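Local coordinates for protein HTH-type transcriptional regulator KdgR (PDB 1YSP) that represses transcription of the genes for uptake and breakdown of 2-keto-3-deoxygluconate and of the Entner-Doudoroff aldolase gene, seen here as its C-terminal IclR-type domain, at residues E84-T96 / G112-C124. Residues are numbered along the deposited sequence; the frame is centred on the assembly and turned at random.
Sequences EYKRSTERTITST and GEDNEEQEEGLRC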
ATOM      1  N   GLU A  84       2.293 -19.182  -1.329  1.00 30.39           N
ATOM      2  CA  GLU A  84       2.649 -19.774  -2.622  1.00 28.91           C
ATOM      3  C   GLU A  84       2.751 -18.639  -3.664  1.00 26.93           C
ATOM      4  O   GLU A  84       1.752 -18.012  -4.085  1.00 25.42           O
ATOM      5  CB  GLU A  84       1.630 -20.835  -3.081  1.00 30.57           C
ATOM      6  CG  GLU A  84       1.919 -21.430  -4.521  1.00 30.50           C
ATOM      7  CD  GLU A  84       1.096 -22.680  -4.831  1.00 32.16           C
ATOM      8  OE1 GLU A  84       1.545 -23.575  -5.636  1.00 30.53           O
ATOM      9  OE2 GLU A  84      -0.013 -22.756  -4.241  1.00 35.90           O
ATOM     10  N   TYR A  85       3.973 -18.313  -4.058  1.00 24.46           N
ATOM     11  CA  TYR A  85       4.127 -17.208  -5.009  1.00 22.07           C
ATOM     12  C   TYR A  85       3.579 -17.591  -6.391  1.00 22.09           C
ATOM     13  O   TYR A  85       3.783 -18.695  -6.844  1.00 20.89           O
ATOM     14  CB  TYR A  85       5.618 -16.782  -5.088  1.00 20.85           C
ATOM     15  CG  TYR A  85       6.112 -16.109  -3.826  1.00 22.23           C
ATOM     16  CD1 TYR A  85       6.035 -14.719  -3.708  1.00 21.86           C
ATOM     17  CD2 TYR A  85       6.688 -16.842  -2.778  1.00 23.08           C
ATOM     18  CE1 TYR A  85       6.506 -14.068  -2.615  1.00 23.10           C
ATOM     19  CE2 TYR A  85       7.151 -16.202  -1.631  1.00 22.66           C
ATOM     20  CZ  TYR A  85       7.042 -14.792  -1.556  1.00 21.69           C
ATOM     21  OH  TYR A  85       7.510 -14.065  -0.512  1.00 20.99           O
ATOM     22  N   LYS A  86       2.883 -16.667  -7.031  1.00 22.15           N
ATOM     23  CA  LYS A  86       2.360 -16.854  -8.381  1.00 21.87           C
ATOM     24  C   LYS A  86       2.794 -15.701  -9.293  1.00 22.97           C
ATOM     25  O   LYS A  86       2.702 -14.521  -8.925  1.00 23.22           O
ATOM     26  CB  LYS A  86       0.820 -16.985  -8.299  1.00 24.46           C
ATOM     27  CG  LYS A  86       0.441 -18.170  -7.442  1.00 24.82           C
ATOM     28  CD  LYS A  86      -1.021 -18.502  -7.524  1.00 32.39           C
ATOM     29  CE  LYS A  86      -1.280 -19.656  -6.585  1.00 31.22           C
ATOM     30  NZ  LYS A  86      -2.639 -20.267  -6.817  1.00 35.63           N
ATOM     31  N   ARG A  87       3.283 -16.025 -10.492  1.00 22.87           N
ATOM     32  CA  ARG A  87       3.717 -15.024 -11.439  0.50 24.65           C
ATOM     33  C   ARG A  87       2.500 -14.530 -12.226  1.00 26.71           C
ATOM     34  O   ARG A  87       2.009 -15.226 -13.139  1.00 25.74           O
ATOM     35  CB  ARG A  87       4.754 -15.624 -12.403  0.50 25.00           C
ATOM     36  CG  ARG A  87       5.441 -14.572 -13.286  0.50 25.73           C
ATOM     37  CD  ARG A  87       6.783 -14.174 -12.692  0.50 30.04           C
ATOM     38  NE  ARG A  87       7.529 -13.324 -13.611  0.50 33.81           N
ATOM     39  CZ  ARG A  87       8.582 -13.738 -14.315  0.50 32.69           C
ATOM     40  NH1 ARG A  87       9.029 -14.980 -14.178  0.50 35.85           N
ATOM     41  NH2 ARG A  87       9.197 -12.900 -15.130  0.50 31.71           N
ATOM     42  N   SER A  88       2.000 -13.349 -11.857  1.00 27.05           N
ATOM     43  CA  SER A  88       0.832 -12.763 -12.580  1.00 30.21           C
ATOM     44  C   SER A  88       1.245 -12.111 -13.862  1.00 30.53           C
ATOM     45  O   SER A  88       0.579 -12.224 -14.894  1.00 33.19           O
ATOM     46  CB  SER A  88       0.078 -11.761 -11.703  1.00 30.60           C
ATOM     47  OG  SER A  88      -0.594 -12.470 -10.699  1.00 33.29           O
ATOM     48  N   THR A  89       2.352 -11.403 -13.813  1.00 29.35           N
ATOM     49  CA  THR A  89       2.819 -10.668 -14.939  1.00 28.87           C
ATOM     50  C   THR A  89       4.312 -10.825 -14.980  1.00 29.35           C
ATOM     51  O   THR A  89       4.955 -11.352 -14.026  1.00 28.15           O
ATOM     52  CB  THR A  89       2.508  -9.123 -14.804  1.00 28.66           C
ATOM     53  OG1 THR A  89       3.350  -8.578 -13.788  1.00 27.88           O
ATOM     54  CG2 THR A  89       1.041  -8.836 -14.484  1.00 29.75           C
ATOM     55  N   GLU A  90       4.860 -10.267 -16.049  1.00 29.76           N
ATOM     56  CA  GLU A  90       6.286 -10.154 -16.266  0.50 30.06           C
ATOM     57  C   GLU A  90       7.027  -9.561 -15.044  1.00 29.98           C
ATOM     58  O   GLU A  90       8.165  -9.952 -14.708  1.00 29.78           O
ATOM     59  CB  GLU A  90       6.481  -9.292 -17.525  0.50 31.05           C
ATOM     60  CG  GLU A  90       5.498  -9.654 -18.693  0.50 31.44           C
ATOM     61  CD  GLU A  90       4.019  -9.311 -18.435  0.50 32.49           C
ATOM     62  OE1 GLU A  90       3.722  -8.229 -17.899  0.50 35.44           O
ATOM     63  OE2 GLU A  90       3.139 -10.128 -18.766  0.50 35.27           O
ATOM     64  N   ARG A  91       6.393  -8.598 -14.382  1.00 27.14           N
ATOM     65  CA  ARG A  91       7.060  -7.840 -13.317  1.00 25.62           C
ATOM     66  C   ARG A  91       6.849  -8.340 -11.884  1.00 22.76           C
ATOM     67  O   ARG A  91       7.477  -7.818 -10.941  1.00 20.83           O
ATOM     68  CB  ARG A  91       6.636  -6.359 -13.386  1.00 24.45           C
ATOM     69  CG  ARG A  91       7.188  -5.634 -14.617  1.00 27.54           C
ATOM     70  CD  ARG A  91       6.876  -4.132 -14.563  1.00 30.18           C
ATOM     71  NE  ARG A  91       7.640  -3.481 -13.491  1.00 36.16           N
ATOM     72  CZ  ARG A  91       8.825  -2.882 -13.642  1.00 41.66           C
ATOM     73  NH1 ARG A  91       9.408  -2.810 -14.840  1.00 43.04           N
ATOM     74  NH2 ARG A  91       9.427  -2.330 -12.591  1.00 42.19           N
ATOM     75  N   THR A  92       5.972  -9.323 -11.723  1.00 21.91           N
ATOM     76  CA  THR A  92       5.656  -9.839 -10.383  1.00 21.03           C
ATOM     77  C   THR A  92       6.912 -10.351  -9.698  1.00 21.86           C
ATOM     78  O   THR A  92       7.744 -11.060 -10.349  1.00 22.70           O
ATOM     79  CB  THR A  92       4.623 -10.980 -10.382  1.00 21.76           C
ATOM     80  OG1 THR A  92       3.510 -10.647 -11.218  1.00 21.29           O
ATOM     81  CG2 THR A  92       4.155 -11.202  -8.907  1.00 18.76           C
ATOM     82  N   ILE A  93       7.085  -9.985  -8.412  1.00 18.63           N
ATOM     83  CA  ILE A  93       8.191 -10.465  -7.574  1.00 20.16           C
ATOM     84  C   ILE A  93       7.714 -11.821  -7.001  1.00 19.80           C
ATOM     85  O   ILE A  93       6.678 -11.866  -6.329  1.00 20.07           O
ATOM     86  CB  ILE A  93       8.507  -9.490  -6.365  1.00 20.21           C
ATOM     87  CG1 ILE A  93       9.002  -8.122  -6.863  1.00 22.10           C
ATOM     88  CG2 ILE A  93       9.522 -10.144  -5.455  1.00 22.67           C
ATOM     89  CD1 ILE A  93       8.507  -6.941  -5.990  1.00 23.35           C
ATOM     90  N   THR A  94       8.471 -12.904  -7.200  1.00 20.02           N
ATOM     91  CA  THR A  94       7.905 -14.235  -6.896  1.00 21.35           C
ATOM     92  C   THR A  94       8.764 -15.127  -6.005  1.00 21.98           C
ATOM     93  O   THR A  94       8.645 -16.376  -6.062  1.00 23.15           O
ATOM     94  CB  THR A  94       7.542 -14.999  -8.218  1.00 21.28           C
ATOM     95  OG1 THR A  94       8.696 -15.034  -9.074  1.00 20.58           O
ATOM     96  CG2 THR A  94       6.416 -14.238  -8.956  1.00 21.41           C
ATOM     97  N   SER A  95       9.576 -14.515  -5.122  1.00 19.96           N
ATOM     98  CA  SER A  95      10.138 -15.250  -3.984  1.00 20.13           C
ATOM     99  C   SER A  95      10.360 -14.316  -2.816  1.00 21.00           C
ATOM    100  O   SER A  95      10.520 -13.097  -3.004  1.00 20.62           O
ATOM    101  CB  SER A  95      11.493 -15.893  -4.332  1.00 21.21           C
ATOM    102  OG  SER A  95      12.487 -14.945  -4.736  1.00 20.11           O
ATOM    103  N   THR A  96      10.472 -14.887  -1.612  1.00 20.85           N
ATOM    104  CA  THR A  96      10.833 -14.067  -0.435  1.00 21.44           C
ATOM    105  C   THR A  96      12.197 -13.453  -0.616  1.00 21.94           C
ATOM    106  O   THR A  96      12.407 -12.285  -0.270  1.00 20.53           O
ATOM    107  CB  THR A  96      10.762 -14.915   0.832  1.00 22.54           C
ATOM    108  OG1 THR A  96       9.428 -15.423   0.923  1.00 22.24           O
ATOM    109  CG2 THR A  96      11.122 -14.096   2.094  1.00 24.64           C
ATOM    110  N   GLY A 112       5.559   2.348  -1.200  1.00 23.62           N
ATOM    111  CA  GLY A 112       5.660   1.058  -1.911  1.00 23.77           C
ATOM    112  C   GLY A 112       4.878   1.203  -3.188  1.00 22.72           C
ATOM    113  O   GLY A 112       4.018   2.090  -3.320  1.00 22.05           O
ATOM    114  N   GLU A 113       5.185   0.354  -4.163  1.00 22.63           N
ATOM    115  CA  GLU A 113       4.477   0.449  -5.432  1.00 23.85           C
ATOM    116  C   GLU A 113       4.088  -0.907  -5.933  1.00 24.88           C
ATOM    117  O   GLU A 113       4.686  -1.941  -5.530  1.00 24.84           O
ATOM    118  CB  GLU A 113       5.350   1.096  -6.510  1.00 24.28           C
ATOM    119  CG  GLU A 113       5.581   2.576  -6.472  1.00 27.99           C
ATOM    120  CD  GLU A 113       6.443   3.015  -7.695  1.00 28.80           C
ATOM    121  OE1 GLU A 113       7.702   3.118  -7.578  1.00 33.94           O
ATOM    122  OE2 GLU A 113       5.856   3.243  -8.772  1.00 32.35           O
ATOM    123  N   ASP A 114       3.098  -0.922  -6.823  1.00 24.40           N
ATOM    124  CA  ASP A 114       2.752  -2.066  -7.631  1.00 24.08           C
ATOM    125  C   ASP A 114       2.832  -1.515  -9.041  1.00 25.00           C
ATOM    126  O   ASP A 114       1.937  -0.796  -9.459  1.00 26.06           O
ATOM    127  CB  ASP A 114       1.315  -2.530  -7.330  1.00 24.56           C
ATOM    128  CG  ASP A 114       0.719  -3.420  -8.450  1.00 27.78           C
ATOM    129  OD1 ASP A 114       1.454  -3.939  -9.338  1.00 28.51           O
ATOM    130  OD2 ASP A 114      -0.487  -3.619  -8.458  1.00 28.23           O
ATOM    131  N   ASN A 115       3.922  -1.805  -9.734  1.00 24.73           N
ATOM    132  CA  ASN A 115       4.127  -1.345 -11.095  1.00 24.23           C
ATOM    133  C   ASN A 115       3.816  -2.480 -12.083  1.00 25.06           C
ATOM    134  O   ASN A 115       4.703  -3.255 -12.485  1.00 24.76           O
ATOM    135  CB  ASN A 115       5.541  -0.799 -11.238  1.00 25.52           C
ATOM    136  CG  ASN A 115       5.816  -0.213 -12.614  1.00 29.03           C
ATOM    137  OD1 ASN A 115       4.893  -0.024 -13.399  1.00 31.47           O
ATOM    138  ND2 ASN A 115       7.087   0.039 -12.915  1.00 35.78           N
ATOM    139  N   GLU A 116       2.542  -2.605 -12.411  1.00 25.02           N
ATOM    140  CA  GLU A 116       2.019  -3.717 -13.234  1.00 26.93           C
ATOM    141  C   GLU A 116       2.522  -5.094 -12.781  1.00 27.71           C
ATOM    142  O   GLU A 116       2.928  -5.948 -13.603  1.00 26.15           O
ATOM    143  CB  GLU A 116       2.360  -3.482 -14.723  1.00 27.42           C
ATOM    144  CG  GLU A 116       1.828  -2.165 -15.262  1.00 29.46           C
ATOM    145  CD  GLU A 116       2.229  -1.972 -16.756  1.00 31.30           C
ATOM    146  OE1 GLU A 116       3.360  -1.514 -17.031  1.00 34.29           O
ATOM    147  OE2 GLU A 116       1.383  -2.282 -17.596  1.00 35.52           O
ATOM    148  N   GLU A 117       2.540  -5.278 -11.460  1.00 26.07           N
ATOM    149  CA  GLU A 117       2.895  -6.550 -10.850  1.00 26.80           C
ATOM    150  C   GLU A 117       1.698  -7.478 -10.655  1.00 27.45           C
ATOM    151  O   GLU A 117       1.864  -8.683 -10.631  1.00 26.17           O
ATOM    152  CB  GLU A 117       3.630  -6.282  -9.521  1.00 24.99           C
ATOM    153  CG  GLU A 117       5.001  -5.650  -9.728  1.00 24.34           C
ATOM    154  CD  GLU A 117       5.492  -4.920  -8.513  1.00 25.28           C
ATOM    155  OE1 GLU A 117       5.569  -5.561  -7.449  1.00 30.25           O
ATOM    156  OE2 GLU A 117       5.703  -3.698  -8.593  1.00 23.77           O
ATOM    157  N   GLN A 118       0.487  -6.926 -10.512  1.00 29.42           N
ATOM    158  CA  GLN A 118      -0.734  -7.749 -10.445  1.00 32.53           C
ATOM    159  C   GLN A 118      -1.433  -7.897 -11.789  1.00 33.86           C
ATOM    160  O   GLN A 118      -1.923  -8.981 -12.128  1.00 33.42           O
ATOM    161  CB  GLN A 118      -1.756  -7.144  -9.476  1.00 33.02           C
ATOM    162  CG  GLN A 118      -1.447  -7.258  -8.040  1.00 33.54           C
ATOM    163  CD  GLN A 118      -2.672  -6.910  -7.201  1.00 37.37           C
ATOM    164  OE1 GLN A 118      -3.296  -7.787  -6.619  1.00 41.63           O
ATOM    165  NE2 GLN A 118      -3.024  -5.629  -7.154  1.00 35.48           N
ATOM    166  N   GLU A 119      -1.479  -6.807 -12.541  1.00 35.07           N
ATOM    167  CA  GLU A 119      -2.268  -6.740 -13.757  1.00 37.93           C
ATOM    168  C   GLU A 119      -1.589  -5.785 -14.712  1.00 37.41           C
ATOM    169  O   GLU A 119      -1.187  -4.675 -14.326  1.00 36.87           O
ATOM    170  CB  GLU A 119      -3.673  -6.239 -13.410  1.00 38.57           C
ATOM    171  CG  GLU A 119      -4.739  -6.597 -14.419  1.00 45.42           C
ATOM    172  CD  GLU A 119      -6.132  -6.389 -13.859  1.00 51.05           C
ATOM    173  OE1 GLU A 119      -7.037  -6.032 -14.644  1.00 55.16           O
ATOM    174  OE2 GLU A 119      -6.312  -6.564 -12.631  1.00 53.88           O
ATOM    175  N   GLU A 120      -1.418  -6.210 -15.956  1.00 37.31           N
ATOM    176  CA  GLU A 120      -0.910  -5.278 -16.969  1.00 38.60           C
ATOM    177  C   GLU A 120      -1.802  -4.026 -16.995  1.00 37.61           C
ATOM    178  O   GLU A 120      -3.021  -4.106 -16.823  1.00 38.65           O
ATOM    179  CB  GLU A 120      -0.832  -5.932 -18.363  1.00 40.01           C
ATOM    180  CG  GLU A 120       0.159  -7.083 -18.437  1.00 44.05           C
ATOM    181  CD  GLU A 120      -0.399  -8.422 -17.940  1.00 50.30           C
ATOM    182  OE1 GLU A 120      -1.499  -8.457 -17.312  1.00 51.81           O
ATOM    183  OE2 GLU A 120       0.277  -9.459 -18.203  1.00 53.47           O
ATOM    184  N   GLY A 121      -1.172  -2.871 -17.117  1.00 37.27           N
ATOM    185  CA  GLY A 121      -1.918  -1.632 -17.233  1.00 36.82           C
ATOM    186  C   GLY A 121      -2.413  -1.056 -15.926  1.00 35.90           C
ATOM    187  O   GLY A 121      -3.068  -0.003 -15.932  1.00 35.61           O
ATOM    188  N   LEU A 122      -2.106  -1.724 -14.803  1.00 33.85           N
ATOM    189  CA  LEU A 122      -2.510  -1.195 -13.478  1.00 32.67           C
ATOM    190  C   LEU A 122      -1.284  -0.815 -12.615  1.00 30.95           C
ATOM    191  O   LEU A 122      -0.376  -1.632 -12.431  1.00 29.22           O
ATOM    192  CB  LEU A 122      -3.421  -2.203 -12.741  1.00 32.66           C
ATOM    193  CG  LEU A 122      -3.771  -2.000 -11.254  1.00 34.56           C
ATOM    194  CD1 LEU A 122      -4.925  -0.988 -11.150  1.00 36.66           C
ATOM    195  CD2 LEU A 122      -4.166  -3.320 -10.543  1.00 34.81           C
ATOM    196  N   ARG A 123      -1.248   0.420 -12.109  1.00 28.96           N
ATOM    197  CA  ARG A 123      -0.171   0.803 -11.214  1.00 28.88           C
ATOM    198  C   ARG A 123      -0.762   1.411  -9.946  1.00 28.43           C
ATOM    199  O   ARG A 123      -1.791   2.086 -10.014  1.00 26.92           O
ATOM    200  CB  ARG A 123       0.810   1.752 -11.872  1.00 29.38           C
ATOM    201  CG  ARG A 123       2.037   1.919 -11.006  1.00 34.71           C
ATOM    202  CD  ARG A 123       2.908   3.109 -11.290  1.00 41.81           C
ATOM    203  NE  ARG A 123       3.746   3.003 -12.458  1.00 42.32           N
ATOM    204  CZ  ARG A 123       5.053   3.266 -12.485  1.00 44.62           C
ATOM    205  NH1 ARG A 123       5.725   3.587 -11.380  1.00 44.28           N
ATOM    206  NH2 ARG A 123       5.700   3.198 -13.636  1.00 44.11           N
ATOM    207  N   CYS A 124      -0.124   1.139  -8.811  1.00 27.34           N
ATOM    208  CA  CYS A 124      -0.577   1.660  -7.509  1.00 27.48           C
ATOM    209  C   CYS A 124       0.621   2.162  -6.732  1.00 23.72           C
ATOM    210  O   CYS A 124       1.770   1.690  -6.931  1.00 23.43           O
ATOM    211  CB  CYS A 124      -1.338   0.568  -6.726  1.00 27.45           C
ATOM    212  SG  CYS A 124      -2.961   0.176  -7.454  1.00 39.59           S
TER
HETATM  213  O   HOH W   1       3.807  -6.494 -16.103  1.00 36.59           O
HETATM  214  O   HOH W   2       7.864  -3.400 -10.440  1.00 32.55           O
HETATM  215  O   HOH W   3       5.401  -8.240  -7.212  1.00 17.86           O
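Two threonine hydroxyls join the loops: T89 OG1 donates to E116 O at 2.7 Å, and T92 OG1 donates to E117 O at 2.6 Å, each in the plane of the carbonyl it meets. Both hydroxyls also accept. T89 OG1 takes the backbone N-H of R91, closing an ST turn; T92 OG1 takes that of T89, and more weakly that of S88. With chi1 at 71°, T89 holds OG1 between its own N and carbonyl carbon, which lets one hydroxyl serve both loops and sends CG2 against the E120 carboxylate, 3.8 Å from CD. A valine here would probably cost E116 O its hydroxyl donor and leave the R91 N-H without its acceptor. In the fold, the type I turn T89–T92, in the loop leading to helix 96-109, packs on the hairpin loop between edge strand 112-115 and strand 123-130 of the IclR effector-binding domain's antiparallel sheet. E117 is gripped at both oxygens: OE1 forms a salt bridge with K65 and takes a water bound to I93 N, while OE2 accepts N115 N at 2.8 Å, from above the carboxylate plane, and a second water held by R91 NH2. R91 lays a guanidinium face over N115 ND2, the planes 38° apart. Another water donates to E116 O and, in one of the two modelled conformers of E90, to its OE1.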